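PDB 6G4R: hydrogen peroxide-inducible genes activator from Corynebacterium glutamicum, which probably acts as a LysR-type transcriptional regulator of the OxyR kind, sensing hydrogen peroxide and switching on genes of the peroxide response. Local coordinates for residues I105-P110 / H205-Q210; S115-V120 / P129-D134; H138-L143 / A151-P156; L86-G91 / S287-E292. The protein carries 1 engineered substitution. All coordinates share one frame; numbering follows the deposited sequence. Where two conformers were deposited one is given.

Contact 1 of 4, residues I105-P110 / H205-Q210; sequences IPTAAP and HSLHDQ. Engineered in segment 205-210: S206 (natural residue Cys). With PEO (hydrogen peroxide), chain E.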
# COMPACT_ATOMS: atom_id res chain seq x y z
N ILE A 105 12.75 2.35 5.22
CA ILE A 105 12.14 1.04 4.98
C ILE A 105 12.30 0.20 6.24
O ILE A 105 13.26 0.39 7.00
CB ILE A 105 12.77 0.36 3.75
CG1 ILE A 105 14.29 0.28 3.89
CG2 ILE A 105 12.37 1.09 2.48
CD1 ILE A 105 14.97 -0.39 2.72
N PRO A 106 11.39 -0.75 6.51
CA PRO A 106 11.45 -1.48 7.79
C PRO A 106 12.64 -2.41 7.92
O PRO A 106 13.03 -2.72 9.06
CB PRO A 106 10.13 -2.26 7.82
CG PRO A 106 9.28 -1.66 6.74
CD PRO A 106 10.21 -1.12 5.71
N THR A 107 13.23 -2.87 6.82
CA THR A 107 14.39 -3.75 6.91
C THR A 107 15.69 -2.99 7.16
O THR A 107 16.76 -3.62 7.19
CB THR A 107 14.53 -4.60 5.64
OG1 THR A 107 14.63 -3.73 4.50
CG2 THR A 107 13.32 -5.51 5.48
N ALA A 108 15.63 -1.68 7.33
CA ALA A 108 16.80 -0.87 7.64
C ALA A 108 16.61 0.06 8.82
O ALA A 108 17.62 0.47 9.41
CB ALA A 108 17.22 -0.04 6.42
N ALA A 109 15.38 0.40 9.19
CA ALA A 109 15.15 1.37 10.26
C ALA A 109 15.74 0.94 11.60
O ALA A 109 16.59 1.67 12.14
CB ALA A 109 13.65 1.67 10.36
N PRO A 110 15.36 -0.20 12.19
CA PRO A 110 15.84 -0.50 13.55
C PRO A 110 17.33 -0.78 13.63
O PRO A 110 17.87 -0.85 14.74
CB PRO A 110 15.02 -1.74 13.93
CG PRO A 110 14.79 -2.43 12.65
CD PRO A 110 14.63 -1.35 11.61
N HIS A 205 7.61 -5.69 0.70
CA HIS A 205 8.94 -5.46 1.24
C HIS A 205 9.97 -5.53 0.12
O HIS A 205 9.94 -6.46 -0.69
CB HIS A 205 9.27 -6.46 2.35
CG HIS A 205 8.51 -6.23 3.62
ND1 HIS A 205 7.24 -6.73 3.84
CD2 HIS A 205 8.83 -5.52 4.73
CE1 HIS A 205 6.82 -6.35 5.03
NE2 HIS A 205 7.77 -5.62 5.59
N SER A 206 10.87 -4.54 0.07
CA SER A 206 11.89 -4.52 -0.97
C SER A 206 12.86 -5.69 -0.86
O SER A 206 13.47 -6.06 -1.87
CB SER A 206 12.65 -3.20 -0.93
OG SER A 206 13.27 -3.00 0.32
N LEU A 207 13.01 -6.27 0.33
CA LEU A 207 13.86 -7.45 0.48
C LEU A 207 13.27 -8.67 -0.21
O LEU A 207 14.01 -9.59 -0.56
CB LEU A 207 14.09 -7.73 1.97
CG LEU A 207 15.09 -8.83 2.35
CD1 LEU A 207 16.48 -8.47 1.87
CD2 LEU A 207 15.07 -9.05 3.85
N HIS A 208 11.95 -8.70 -0.41
CA HIS A 208 11.31 -9.82 -1.10
C HIS A 208 11.77 -9.93 -2.54
O HIS A 208 11.98 -11.03 -3.05
CB HIS A 208 9.79 -9.68 -1.03
CG HIS A 208 9.05 -10.81 -1.67
ND1 HIS A 208 8.91 -12.05 -1.08
CD2 HIS A 208 8.40 -10.89 -2.86
CE1 HIS A 208 8.21 -12.84 -1.88
NE2 HIS A 208 7.89 -12.15 -2.96
N ASP A 209 11.95 -8.79 -3.22
CA ASP A 209 12.37 -8.82 -4.61
C ASP A 209 13.88 -8.80 -4.78
O ASP A 209 14.37 -9.15 -5.86
CB ASP A 209 11.75 -7.64 -5.37
CG ASP A 209 10.25 -7.53 -5.14
OD1 ASP A 209 9.85 -6.94 -4.11
OD2 ASP A 209 9.47 -8.03 -5.98
N GLN A 210 14.62 -8.40 -3.75
CA GLN A 210 16.07 -8.46 -3.77
C GLN A 210 16.60 -9.88 -3.63
O GLN A 210 17.80 -10.09 -3.80
CB GLN A 210 16.65 -7.57 -2.67
CG GLN A 210 16.53 -6.09 -2.98
CD GLN A 210 16.81 -5.22 -1.79
OE1 GLN A 210 16.79 -5.69 -0.65
NE2 GLN A 210 17.07 -3.95 -2.04
O1 PEO E . 12.40 -3.77 2.82
O2 PEO E . 11.34 -3.52 3.71
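The backbone segments 105-110 and 205-210 come nearest at T107 and L207, whose CA atoms are 7.4 Å apart, and at I105 and S206, with a hydrogen peroxide molecule bridging the turn before helix 109-123 and the first turn of helix 206-212. Direct contacts are few, and none is a hydrogen bond: the methyl T107 CG2 rests against L207 CB at 4.2 Å, and the end of I105, CD1, makes a van der Waals contact with the S206 hydroxyl. S206 is engineered in place of the natural cysteine. Peroxide atom O1 is gripped from both segments, by T107 OG1 at 2.8 Å and by S206 OG, also 2.8 Å from O1, while the backbone N of S206 adds a weak, bent bond. Both hydroxyls sit between their own backbone N and carbonyl carbon (chi1 58° for T107, 59° for S206), which turns each of them to the ligand. Atom O2 lies in more carbon-rich surroundings, 3.3 Å from P106 CD and 3.4 Å from H205 CD2, at the edge of the imidazole and near its plane; T107 CG2 also lies alongside. R278, on strand 265-285, bonds to T107 OG1 as well, a second-shell guanidinium that would leave the hydroxyl proton for the peroxide. Such a pocket fits the peroxide site of an OxyR-type sensor, where the cysteine naturally present at position 206 would probably attack the peroxide and be oxidised by it. The cluster of donors on O1, beside a carbon-lined O2, implies unlike, probably polarising environments for the two oxygens.

Contact 2 of 4, residues S115-V120 / P129-D134; sequences SMLSIV and PHIVED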
# COMPACT_ATOMS: atom_id res chain seq x y z
N SER A 115 22.68 4.43 15.71
CA SER A 115 23.82 5.27 15.39
C SER A 115 23.39 6.58 14.74
O SER A 115 24.02 7.62 14.97
CB SER A 115 24.79 4.52 14.47
OG SER A 115 24.12 4.02 13.32
N MET A 116 22.32 6.56 13.95
CA MET A 116 21.87 7.78 13.27
C MET A 116 21.30 8.78 14.26
O MET A 116 21.59 9.98 14.17
CB MET A 116 20.84 7.41 12.20
CG MET A 116 19.57 8.25 12.19
SD MET A 116 19.73 9.81 11.31
CE MET A 116 18.07 10.45 11.46
N LEU A 117 20.50 8.32 15.23
CA LEU A 117 19.93 9.24 16.21
C LEU A 117 20.99 9.77 17.17
O LEU A 117 20.87 10.89 17.67
CB LEU A 117 18.81 8.55 16.98
CG LEU A 117 17.53 8.30 16.17
CD1 LEU A 117 16.44 7.69 17.04
CD2 LEU A 117 17.05 9.59 15.53
N SER A 118 22.04 8.98 17.44
CA SER A 118 23.09 9.45 18.34
C SER A 118 23.99 10.48 17.67
O SER A 118 24.57 11.33 18.35
CB SER A 118 23.92 8.27 18.85
OG SER A 118 23.18 7.48 19.76
N ILE A 119 24.13 10.42 16.34
CA ILE A 119 24.98 11.38 15.65
C ILE A 119 24.30 12.74 15.57
O ILE A 119 24.95 13.78 15.75
CB ILE A 119 25.35 10.84 14.25
CG1 ILE A 119 26.33 9.67 14.37
CG2 ILE A 119 25.94 11.94 13.38
CD1 ILE A 119 26.62 8.98 13.06
N VAL A 120 23.00 12.77 15.31
CA VAL A 120 22.31 14.05 15.18
C VAL A 120 22.13 14.72 16.54
O VAL A 120 22.07 15.95 16.63
CB VAL A 120 20.96 13.87 14.46
CG1 VAL A 120 21.17 13.31 13.06
CG2 VAL A 120 20.03 12.98 15.27
N PRO A 129 14.70 15.64 14.05
CA PRO A 129 14.36 14.52 13.17
C PRO A 129 13.06 13.84 13.57
O PRO A 129 12.76 13.67 14.76
CB PRO A 129 15.55 13.57 13.33
CG PRO A 129 16.05 13.83 14.72
CD PRO A 129 15.72 15.27 15.06
N HIS A 130 12.29 13.44 12.56
CA HIS A 130 11.08 12.66 12.74
C HIS A 130 11.19 11.41 11.88
O HIS A 130 11.52 11.51 10.69
CB HIS A 130 9.83 13.46 12.37
CG HIS A 130 9.61 14.67 13.24
ND1 HIS A 130 9.22 14.58 14.55
CD2 HIS A 130 9.74 15.99 12.97
CE1 HIS A 130 9.11 15.80 15.06
NE2 HIS A 130 9.42 16.67 14.12
N ILE A 131 10.91 10.25 12.46
CA ILE A 131 11.11 8.97 11.81
C ILE A 131 9.76 8.42 11.37
O ILE A 131 8.79 8.42 12.14
CB ILE A 131 11.82 7.98 12.74
CG1 ILE A 131 13.03 8.64 13.40
CG2 ILE A 131 12.26 6.74 11.97
CD1 ILE A 131 14.09 9.11 12.43
N VAL A 132 9.69 7.94 10.13
CA VAL A 132 8.50 7.30 9.58
C VAL A 132 8.94 5.98 8.97
O VAL A 132 9.66 5.96 7.96
CB VAL A 132 7.79 8.17 8.54
CG1 VAL A 132 6.68 7.39 7.86
CG2 VAL A 132 7.24 9.43 9.18
N GLU A 133 8.51 4.87 9.57
CA GLU A 133 8.85 3.53 9.10
C GLU A 133 7.64 2.93 8.39
O GLU A 133 6.60 2.70 9.01
CB GLU A 133 9.29 2.63 10.25
CG GLU A 133 9.70 1.24 9.81
CD GLU A 133 9.75 0.25 10.96
OE1 GLU A 133 8.93 0.37 11.89
OE2 GLU A 133 10.61 -0.66 10.93
N ASP A 134 7.79 2.68 7.09
CA ASP A 134 6.74 2.04 6.31
C ASP A 134 7.37 1.45 5.05
O ASP A 134 8.56 1.64 4.78
CB ASP A 134 5.61 3.02 5.97
CG ASP A 134 4.24 2.38 6.07
OD1 ASP A 134 4.05 1.29 5.48
OD2 ASP A 134 3.35 2.96 6.73
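The one ring in this contact is the pyrrolidine of P129, whose CB and CG atoms are turned to M116, L117 and V120 of the helix. V120 CG2 comes to 4.1 Å from P129 CG, L117 CD2 approaches the same CG at 4.4 Å, and the M116 methyl CE meets P129 CB. The packing belongs to a beta-alpha-beta unit, strand 98-104, helix 109-123 and strand 127-133, of the periplasmic-binding-protein-like fold of the LysR effector domain: the helix lies on the sheet over its own following strand. Helix 115-120 and strand 129-133 run nearly antiparallel, at 167°, with their axes 10.9 Å apart at closest approach. M116, L117 and V120, spaced i, i+1, i+4, lie on the side of the helix facing the strand, while P129 and I131 face it; H130 between them points the other way. The terminal methyl I131 CD1 is received between two helix side chains, 4.3 Å from M116 CE and equally far from L117 CD2. M116 gets there with a straight end to its chain (chi3 178°), which carries CE past the sulfur to the strand. M116 also touches F297 and A304 of helix 291-313. Strand 127-133 is the outermost strand on this side within the chain, and I131 and E133 make backbone hydrogen bonds to a neighbouring subunit, which also packs on L117. The V120 and P129 side chains pass one another in opposite directions, with V120 CG1 anti to the carbonyl carbon (chi1 -60°), which leaves CG2 between it and the backbone N.

Contact 3 of 4, residues H138-L143 / A151-P156; sequences HLLALL and AMMALP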
# COMPACT_ATOMS: atom_id res chain seq x y z
N HIS A 138 4.44 3.07 0.25
CA HIS A 138 3.84 4.12 1.06
C HIS A 138 4.80 5.28 1.28
O HIS A 138 4.35 6.43 1.41
CB HIS A 138 3.39 3.54 2.40
CG HIS A 138 2.43 2.39 2.27
ND1 HIS A 138 2.84 1.08 2.25
CD2 HIS A 138 1.08 2.37 2.16
CE1 HIS A 138 1.79 0.29 2.13
NE2 HIS A 138 0.71 1.05 2.07
N LEU A 139 6.10 5.02 1.31
CA LEU A 139 7.07 6.10 1.47
C LEU A 139 7.06 7.03 0.26
O LEU A 139 7.02 8.26 0.41
CB LEU A 139 8.47 5.53 1.69
CG LEU A 139 8.75 4.89 3.05
CD1 LEU A 139 10.23 4.57 3.19
CD2 LEU A 139 8.29 5.79 4.18
N LEU A 140 7.09 6.46 -0.95
CA LEU A 140 7.04 7.28 -2.15
C LEU A 140 5.72 8.03 -2.26
O LEU A 140 5.69 9.16 -2.76
CB LEU A 140 7.28 6.41 -3.39
CG LEU A 140 8.69 5.86 -3.55
CD1 LEU A 140 8.76 4.86 -4.69
CD2 LEU A 140 9.69 6.99 -3.76
N ALA A 141 4.63 7.41 -1.81
CA ALA A 141 3.34 8.11 -1.78
C ALA A 141 3.39 9.29 -0.82
O ALA A 141 2.98 10.41 -1.17
CB ALA A 141 2.23 7.13 -1.38
N LEU A 142 3.89 9.07 0.40
CA LEU A 142 4.03 10.16 1.36
C LEU A 142 5.04 11.20 0.90
O LEU A 142 4.98 12.35 1.35
CB LEU A 142 4.44 9.61 2.72
CG LEU A 142 3.45 8.69 3.45
CD1 LEU A 142 4.05 8.18 4.75
CD2 LEU A 142 2.13 9.40 3.70
N LEU A 143 5.97 10.83 0.01
CA LEU A 143 6.96 11.78 -0.47
C LEU A 143 6.39 12.71 -1.53
O LEU A 143 6.71 13.90 -1.55
CB LEU A 143 8.19 11.03 -1.00
CG LEU A 143 9.45 11.85 -1.24
CD1 LEU A 143 9.86 12.60 0.02
CD2 LEU A 143 10.59 10.96 -1.72
N ALA A 151 13.38 10.13 1.90
CA ALA A 151 13.13 8.72 2.12
C ALA A 151 14.41 7.92 1.91
O ALA A 151 15.14 8.13 0.93
CB ALA A 151 12.03 8.20 1.18
N MET A 152 14.66 6.99 2.83
CA MET A 152 15.78 6.06 2.73
C MET A 152 15.23 4.71 2.27
O MET A 152 14.42 4.10 2.97
CB MET A 152 16.49 5.93 4.07
CG MET A 152 17.91 5.39 3.99
SD MET A 152 18.53 4.86 5.59
CE MET A 152 20.25 4.58 5.22
N MET A 153 15.68 4.26 1.10
CA MET A 153 15.14 3.04 0.51
C MET A 153 16.17 2.47 -0.45
O MET A 153 17.26 3.02 -0.64
CB MET A 153 13.81 3.32 -0.20
CG MET A 153 13.92 4.34 -1.33
SD MET A 153 12.36 4.57 -2.20
CE MET A 153 11.32 5.20 -0.88
N ALA A 154 15.81 1.34 -1.06
CA ALA A 154 16.71 0.65 -1.98
C ALA A 154 16.59 1.22 -3.39
O ALA A 154 15.49 1.49 -3.88
CB ALA A 154 16.40 -0.84 -2.00
N LEU A 155 17.75 1.41 -4.04
CA LEU A 155 17.81 1.90 -5.41
C LEU A 155 17.84 0.73 -6.39
O LEU A 155 18.39 -0.33 -6.08
CB LEU A 155 19.04 2.77 -5.61
CG LEU A 155 19.16 3.99 -4.68
CD1 LEU A 155 20.35 4.84 -5.07
CD2 LEU A 155 17.88 4.81 -4.70
N PRO A 156 17.27 0.89 -7.59
CA PRO A 156 16.58 2.09 -8.08
C PRO A 156 15.14 2.19 -7.57
O PRO A 156 14.49 1.16 -7.36
CB PRO A 156 16.60 1.91 -9.60
CG PRO A 156 16.56 0.44 -9.78
CD PRO A 156 17.33 -0.16 -8.63
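L139 and A151 mark the closest backbone approach, with CA atoms 6.6 Å apart, where helix 138-143 packs on strand 151-155 with the axes 9.3 Å apart and the directions 144° from one another. Contact is made by an i, i+1, i+4 set on the helix, L139, L140 and L143, and by the alternate strand residues A151 and M153; M152 points to the other side of the sheet. M153 does most of the work. Its CG lies between the backbone N and the carbonyl carbon, and its chain is extended as far as the sulfur and then bends (chi3 62°), which sets the methyl CE against the helix. There it lies 3.9 Å from L139 CB and 3.8 Å from L140 CD2. The sulfur also runs alongside L140, with SD 3.9 Å from CD2, and the two side chains cross at a slant. The small A151 lets the helix come near: its CB meets L143 CD2 at 4.3 Å and L139 CB at 4.5 Å. L139 extends further, its CD1 coming to 4.2 Å from the carbonyl O of M152. Apart from that carbonyl, the contact is apolar packing between buried side chains. In the effector domain the helix is the connection of a beta-alpha-beta crossover from strand 127-133 to strand 150-155 that passes strand 98-104, giving the 2-1-3 strand order. Strand 150-155 sits between 98-104 and 265-285, M152 bonding through its backbone to G103 and I105, and A151 and M153 to V283 and G281, while R285 from strand 265-285 donates to L143 O near the end of helix 136-144.

Contact 4 of 4, residues L86-G91 / S287-E292; sequences LSHAKG and SSSRAE. With SO4 (sulfate ion), chain F.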
# COMPACT_ATOMS: atom_id res chain seq x y z
N LEU A 86 12.18 29.03 7.11
CA LEU A 86 13.54 29.04 7.65
C LEU A 86 14.29 27.77 7.29
O LEU A 86 15.52 27.81 7.11
CB LEU A 86 13.50 29.23 9.16
CG LEU A 86 14.84 29.47 9.85
CD1 LEU A 86 15.48 30.73 9.31
CD2 LEU A 86 14.67 29.54 11.36
N SER A 87 13.59 26.64 7.18
CA SER A 87 14.24 25.39 6.81
C SER A 87 14.78 25.45 5.38
O SER A 87 15.91 25.02 5.12
CB SER A 87 13.27 24.22 6.97
OG SER A 87 12.89 24.06 8.32
N HIS A 88 13.99 25.98 4.45
CA HIS A 88 14.45 26.07 3.07
C HIS A 88 15.44 27.21 2.86
O HIS A 88 16.28 27.12 1.96
CB HIS A 88 13.26 26.25 2.12
CG HIS A 88 12.34 25.07 2.07
ND1 HIS A 88 11.29 24.90 2.95
CD2 HIS A 88 12.31 24.00 1.24
CE1 HIS A 88 10.66 23.78 2.66
NE2 HIS A 88 11.26 23.21 1.63
N ALA A 89 15.37 28.27 3.67
CA ALA A 89 16.35 29.34 3.53
C ALA A 89 17.74 28.89 3.98
O ALA A 89 18.74 29.19 3.33
CB ALA A 89 15.91 30.57 4.33
N LYS A 90 17.81 28.15 5.09
CA LYS A 90 19.09 27.62 5.53
C LYS A 90 19.44 26.32 4.83
O LYS A 90 20.62 25.99 4.70
CB LYS A 90 19.09 27.41 7.04
CG LYS A 90 18.96 28.68 7.87
CD LYS A 90 18.87 28.36 9.35
CE LYS A 90 18.80 29.62 10.20
NZ LYS A 90 18.59 29.31 11.64
N GLY A 91 18.43 25.57 4.37
CA GLY A 91 18.69 24.31 3.69
C GLY A 91 19.36 24.48 2.34
O GLY A 91 20.09 23.60 1.89
N SER A 287 11.57 18.96 -7.27
CA SER A 287 11.25 20.36 -7.03
C SER A 287 11.94 20.92 -5.79
O SER A 287 11.95 22.15 -5.62
CB SER A 287 9.74 20.53 -6.89
OG SER A 287 9.22 19.74 -5.83
N SER A 288 12.52 20.08 -4.94
CA SER A 288 13.12 20.55 -3.71
C SER A 288 14.34 21.43 -3.99
O SER A 288 15.11 21.17 -4.92
CB SER A 288 13.54 19.37 -2.83
OG SER A 288 14.10 19.81 -1.61
N SER A 289 14.49 22.47 -3.18
CA SER A 289 15.64 23.37 -3.26
C SER A 289 16.65 23.13 -2.15
O SER A 289 17.59 23.92 -2.00
CB SER A 289 15.17 24.82 -3.24
OG SER A 289 14.36 25.08 -2.09
N ARG A 290 16.48 22.07 -1.36
CA ARG A 290 17.37 21.74 -0.25
C ARG A 290 18.32 20.60 -0.61
O ARG A 290 18.63 19.75 0.24
CB ARG A 290 16.56 21.40 1.00
CG ARG A 290 15.68 22.53 1.49
CD ARG A 290 14.84 22.11 2.69
NE ARG A 290 13.87 21.07 2.37
CZ ARG A 290 13.12 20.45 3.28
NH1 ARG A 290 13.24 20.77 4.56
NH2 ARG A 290 12.26 19.52 2.90
N ALA A 291 18.77 20.55 -1.87
CA ALA A 291 19.65 19.46 -2.30
C ALA A 291 20.89 19.36 -1.43
O ALA A 291 21.22 18.28 -0.93
CB ALA A 291 20.04 19.67 -3.77
N GLU A 292 21.60 20.48 -1.22
CA GLU A 292 22.82 20.43 -0.42
C GLU A 292 22.54 20.09 1.04
O GLU A 292 23.41 19.54 1.72
CB GLU A 292 23.58 21.75 -0.52
CG GLU A 292 24.16 22.01 -1.91
CD GLU A 292 24.99 23.27 -1.96
OE1 GLU A 292 25.01 24.02 -0.96
OE2 GLU A 292 25.65 23.51 -3.00
S SO4 F . 11.34 20.34 -0.17
O1 SO4 F . 11.34 21.62 -0.89
O2 SO4 F . 10.48 20.44 1.01
O3 SO4 F . 10.83 19.29 -1.05
O4 SO4 F . 12.70 20.02 0.24
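A sulfate-bridged polar contact joins H88 to R290 where the long helix 66-91, leading out of the DNA-binding part, ends against the start of helix 291-313 in the effector domain. The backbones touch at G91 and R290, whose CA atoms are 4.9 Å apart; G91 O packs against R290 CA at 3.9 Å. R290 bends at chi3 (-65°), and its guanidinium crosses the H88 ring obliquely. The NE2 of H88 lies 3.4 Å above the guanidinium plane, displaced toward its rim, with the two planes 33° apart; H88 NE2 and R290 NE make no bond to each other. Both groups turn to the sulfate instead. H88 NE2 donates to sulfate O2 at 2.9 Å and nearly straight, whereas R290 NE and NH2 grip O4 from the guanidinium edge, at 2.6 Å and 2.7 Å respectively. R285 NH2 is a further donor to the anion. S288 forms an ST turn, its OG accepting from R290 N at 3.3 Å. On its other nitrogen, H88 ND1 bonds to S84 O, and an aromatic side chain of a neighbouring subunit stacks on the imidazole. With one nitrogen facing a carbonyl and the other an anion, H88 is probably protonated, and the sulfate, likely from the crystallisation liquor, would balance the positive charge gathered here, together with D149, a long and weak ion-pair partner of R290.

In the fold
Contacts 1, 2 and 3 lie close together in the effector domain: the centre of contact 1 is about 11 Å from that of contact 3 and about 16 Å from that of contact 2. Contacts 2 and 3 follow one another along the chain, both nested within the loop closed by contact 1, and pack helices 109-123 and 136-144 on opposite faces of one mixed sheet. Contact 1 shares helix 109-123 with contact 2 and adjoins contact 3 through I105, which packs on M153 and L139, so the peroxide pocket is built directly on that sheet. Contact 4 encloses all three in sequence, its centre about 28 Å from that of contact 1, and joins the effector domain to the helix from the DNA-binding part.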